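Local coordinates for protein 7beta-hydroxysteroid dehydrogenase (Collinsella aerofaciens ATCC 25986, PDB 5GT9) that reduces the 7-oxo group of 7-oxolithocholate with NADPH to yield ursodeoxycholate, as a homodimeric short-chain dehydrogenase/reductase of a gut bacterium, at residues G11-A16 / M85-Y90. Residues are numbered along the deposited sequence; the frame is centred on the assembly and turned at random.
Sequences GLILGA and MGFMSY. With NAP (NADP nicotinamide-adenine-dinucleotide phosphate), chain D.
G11 to L14 lie opposite F87 to Y90 in order as strand 11-14 runs parallel to strand 85-90, the segment axes 4.5 Å apart and 12° from parallel, and L12 and L14 make three backbone hydrogen bonds to F87 and S89. This is the centre of the Rossmann fold, where the first and fourth strands of the 3-2-1-4-5-6-7 sheet lie side by side. L12 N donates to F87 O at 2.8 Å from above the carbonyl plane, whereas S89 N to L12 O and L14 N to S89 O are close to straight on the carbonyl oxygen.

On the face carrying L12, L14, M88 and Y90, beneath helix 105-133, L12 and M88 extend side by side in the same direction. L14 CD1 reaches across to M88 CG at 3.8 Å. The same methyl meets the Y90 ring at its edge, in plane, L14 CD1 to Y90 CD1 3.7 Å. Y90 itself lies against F67, an NADP(+)-binding residue, and its OH is hydrogen-bonded to V114 O. M85, folded back on itself by turns at chi2 and chi3, brings its CE to L12 CB, 3.8 Å away.

The other face holds G11, I13, F87 and S89, where F24 of helix 19-30 lies against I13 and S89; S89 OG is hydrogen-bonded to I139 O. Past L14 the chain leaves the sheet for the loop that leads into the NADP(+)-binding residues T17 to G21, and G15 CA lies 3.1 Å from NAP O4B, an adenosine ribose oxygen. In I13, chi1 (-49°) puts CG1 beside the backbone N, and the bend at chi2 (-53°) then brings CD1 to the F87 ring edge, in plane, 3.8 Å from F87 CE2.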
loop_
_atom_site.group_PDB
_atom_site.type_symbol
_atom_site.label_atom_id
_atom_site.label_comp_id
_atom_site.label_asym_id
_atom_site.label_seq_id
_atom_site.Cartn_x
_atom_site.Cartn_y
_atom_site.Cartn_z
ATOM N N GLY B 11 -14.146 -25.715 12.890
ATOM C CA GLY B 11 -13.620 -24.916 11.760
ATOM C C GLY B 11 -12.200 -25.327 11.446
ATOM O O GLY B 11 -11.421 -25.740 12.301
ATOM N N LEU B 12 -11.867 -25.230 10.166
ATOM C CA LEU B 12 -10.603 -25.750 9.632
ATOM C C LEU B 12 -9.725 -24.568 9.123
ATOM O O LEU B 12 -10.123 -23.885 8.191
ATOM C CB LEU B 12 -10.939 -26.695 8.498
ATOM C CG LEU B 12 -9.795 -27.231 7.599
ATOM C CD1 LEU B 12 -8.838 -28.049 8.444
ATOM C CD2 LEU B 12 -10.462 -28.087 6.496
ATOM N N ILE B 13 -8.557 -24.394 9.709
ATOM C CA ILE B 13 -7.633 -23.298 9.338
ATOM C C ILE B 13 -6.504 -23.947 8.565
ATOM O O ILE B 13 -5.665 -24.620 9.125
ATOM C CB ILE B 13 -7.156 -22.439 10.530
ATOM C CG1 ILE B 13 -8.382 -22.006 11.371
ATOM C CG2 ILE B 13 -6.373 -21.228 10.058
ATOM C CD1 ILE B 13 -9.519 -21.329 10.619
ATOM N N LEU B 14 -6.455 -23.693 7.270
ATOM C CA LEU B 14 -5.449 -24.318 6.411
ATOM C C LEU B 14 -4.263 -23.318 6.314
ATOM O O LEU B 14 -4.258 -22.386 5.516
ATOM C CB LEU B 14 -6.026 -24.674 5.068
ATOM C CG LEU B 14 -7.109 -25.753 5.191
ATOM C CD1 LEU B 14 -8.012 -25.722 4.007
ATOM C CD2 LEU B 14 -6.497 -27.128 5.350
ATOM N N GLY B 15 -3.300 -23.535 7.185
ATOM C CA GLY B 15 -2.075 -22.703 7.328
ATOM C C GLY B 15 -2.230 -21.910 8.551
ATOM O O GLY B 15 -2.569 -20.723 8.507
ATOM N N ALA B 16 -1.985 -22.556 9.696
ATOM C CA ALA B 16 -2.550 -22.047 10.932
ATOM C C ALA B 16 -1.559 -21.493 11.930
ATOM O O ALA B 16 -1.971 -20.908 12.963
ATOM C CB ALA B 16 -3.348 -23.149 11.569
ATOM N N MET B 85 -18.564 -30.109 10.464
ATOM C CA MET B 85 -17.742 -29.047 9.951
ATOM C C MET B 85 -18.598 -27.871 9.675
ATOM O O MET B 85 -19.648 -27.985 9.068
ATOM C CB MET B 85 -17.033 -29.478 8.640
ATOM C CG MET B 85 -16.027 -30.599 8.825
ATOM S SD MET B 85 -14.776 -30.369 10.059
ATOM C CE MET B 85 -13.898 -28.875 9.551
ATOM N N GLY B 86 -18.133 -26.697 10.096
ATOM C CA GLY B 86 -18.813 -25.467 9.804
ATOM C C GLY B 86 -18.074 -24.338 9.094
ATOM O O GLY B 86 -18.720 -23.397 8.622
ATOM N N PHE B 87 -16.753 -24.392 9.083
ATOM C CA PHE B 87 -15.929 -23.323 8.562
ATOM C C PHE B 87 -14.618 -23.870 7.951
ATOM O O PHE B 87 -13.988 -24.819 8.448
ATOM C CB PHE B 87 -15.580 -22.327 9.648
ATOM C CG PHE B 87 -14.762 -21.162 9.186
ATOM C CD1 PHE B 87 -15.379 -20.040 8.555
ATOM C CD2 PHE B 87 -13.407 -21.138 9.369
ATOM C CE1 PHE B 87 -14.620 -18.944 8.164
ATOM C CE2 PHE B 87 -12.665 -20.030 8.956
ATOM C CZ PHE B 87 -13.277 -18.938 8.382
ATOM N N MET B 88 -14.237 -23.225 6.863
ATOM C CA MET B 88 -12.892 -23.416 6.279
ATOM C C MET B 88 -12.271 -22.056 5.911
ATOM O O MET B 88 -12.957 -21.170 5.426
ATOM C CB MET B 88 -13.022 -24.297 5.044
ATOM C CG MET B 88 -11.705 -24.736 4.450
ATOM S SD MET B 88 -11.843 -25.183 2.665
ATOM C CE MET B 88 -11.436 -23.565 2.043
ATOM N N SER B 89 -10.956 -21.895 6.138
ATOM C CA SER B 89 -10.203 -20.794 5.551
ATOM C C SER B 89 -8.907 -21.283 4.963
ATOM O O SER B 89 -8.109 -21.946 5.647
ATOM C CB SER B 89 -9.930 -19.719 6.600
ATOM O OG SER B 89 -9.133 -18.672 6.080
ATOM N N TYR B 90 -8.653 -20.922 3.711
ATOM C CA TYR B 90 -7.378 -21.178 3.096
ATOM C C TYR B 90 -6.492 -19.953 3.267
ATOM O O TYR B 90 -6.760 -18.911 2.664
ATOM C CB TYR B 90 -7.503 -21.584 1.642
ATOM C CG TYR B 90 -6.302 -22.350 1.141
ATOM C CD1 TYR B 90 -6.132 -23.707 1.483
ATOM C CD2 TYR B 90 -5.286 -21.723 0.410
ATOM C CE1 TYR B 90 -5.029 -24.412 1.082
ATOM C CE2 TYR B 90 -4.195 -22.448 -0.014
ATOM C CZ TYR B 90 -4.082 -23.792 0.295
ATOM O OH TYR B 90 -2.962 -24.529 -0.093
HETATM P PA NAP D . 1.105 -16.377 7.672
HETATM O O1A NAP D . -0.075 -15.526 8.068
HETATM O O2A NAP D . 2.136 -16.657 8.723
HETATM O O5B NAP D . 0.581 -17.812 7.169
HETATM C C5B NAP D . -0.040 -18.677 8.095
HETATM C C4B NAP D . 0.655 -20.033 8.142
HETATM O O4B NAP D . 0.398 -20.844 7.014
HETATM C C3B NAP D . 2.153 -19.911 8.230
HETATM O O3B NAP D . 2.535 -19.499 9.523
HETATM C C2B NAP D . 2.604 -21.284 7.805
HETATM O O2B NAP D . 3.021 -22.015 8.993
HETATM C C1B NAP D . 1.375 -21.843 7.073
HETATM N N9A NAP D . 1.858 -22.356 5.809
HETATM C C8A NAP D . 2.634 -21.715 4.865
HETATM N N7A NAP D . 2.927 -22.562 3.880
HETATM C C5A NAP D . 2.362 -23.736 4.142
HETATM C C6A NAP D . 2.367 -25.030 3.545
HETATM N N6A NAP D . 2.989 -25.273 2.332
HETATM N N1A NAP D . 1.630 -25.957 4.145
HETATM C C2A NAP D . 0.973 -25.770 5.322
HETATM N N3A NAP D . 0.958 -24.612 5.937
HETATM C C4A NAP D . 1.637 -23.584 5.406
HETATM O O3 NAP D . 1.880 -16.049 6.293
HETATM P PN NAP D . 1.756 -14.829 5.268
HETATM O O1N NAP D . 2.920 -14.980 4.277
HETATM O O2N NAP D . 1.574 -13.577 6.098
HETATM O O5D NAP D . 0.469 -15.239 4.402
HETATM C C5D NAP D . -0.821 -15.351 5.009
HETATM C C4D NAP D . -1.850 -14.979 3.934
HETATM O O4D NAP D . -1.951 -13.549 3.858
HETATM C C3D NAP D . -1.518 -15.470 2.541
HETATM O O3D NAP D . -2.667 -15.995 1.907
HETATM C C2D NAP D . -0.987 -14.250 1.833
HETATM O O2D NAP D . -1.098 -14.282 0.417
HETATM C C1D NAP D . -1.770 -13.119 2.510
HETATM N N1N NAP D . -1.017 -11.848 2.430
HETATM C C2N NAP D . -0.147 -11.538 3.428
HETATM C C3N NAP D . 0.601 -10.378 3.357
HETATM C C7N NAP D . 1.542 -9.968 4.432
HETATM O O7N NAP D . 1.938 -8.825 4.354
HETATM N N7N NAP D . 1.838 -10.775 5.501
HETATM C C4N NAP D . 0.404 -9.523 2.284
HETATM C C5N NAP D . -0.543 -9.814 1.316
HETATM C C6N NAP D . -1.218 -11.038 1.392
HETATM P P2B NAP D . 3.958 -23.361 8.855
HETATM O O1X NAP D . 4.052 -23.950 10.269
HETATM O O2X NAP D . 3.383 -24.314 7.929
HETATM O O3X NAP D . 5.325 -22.805 8.475
#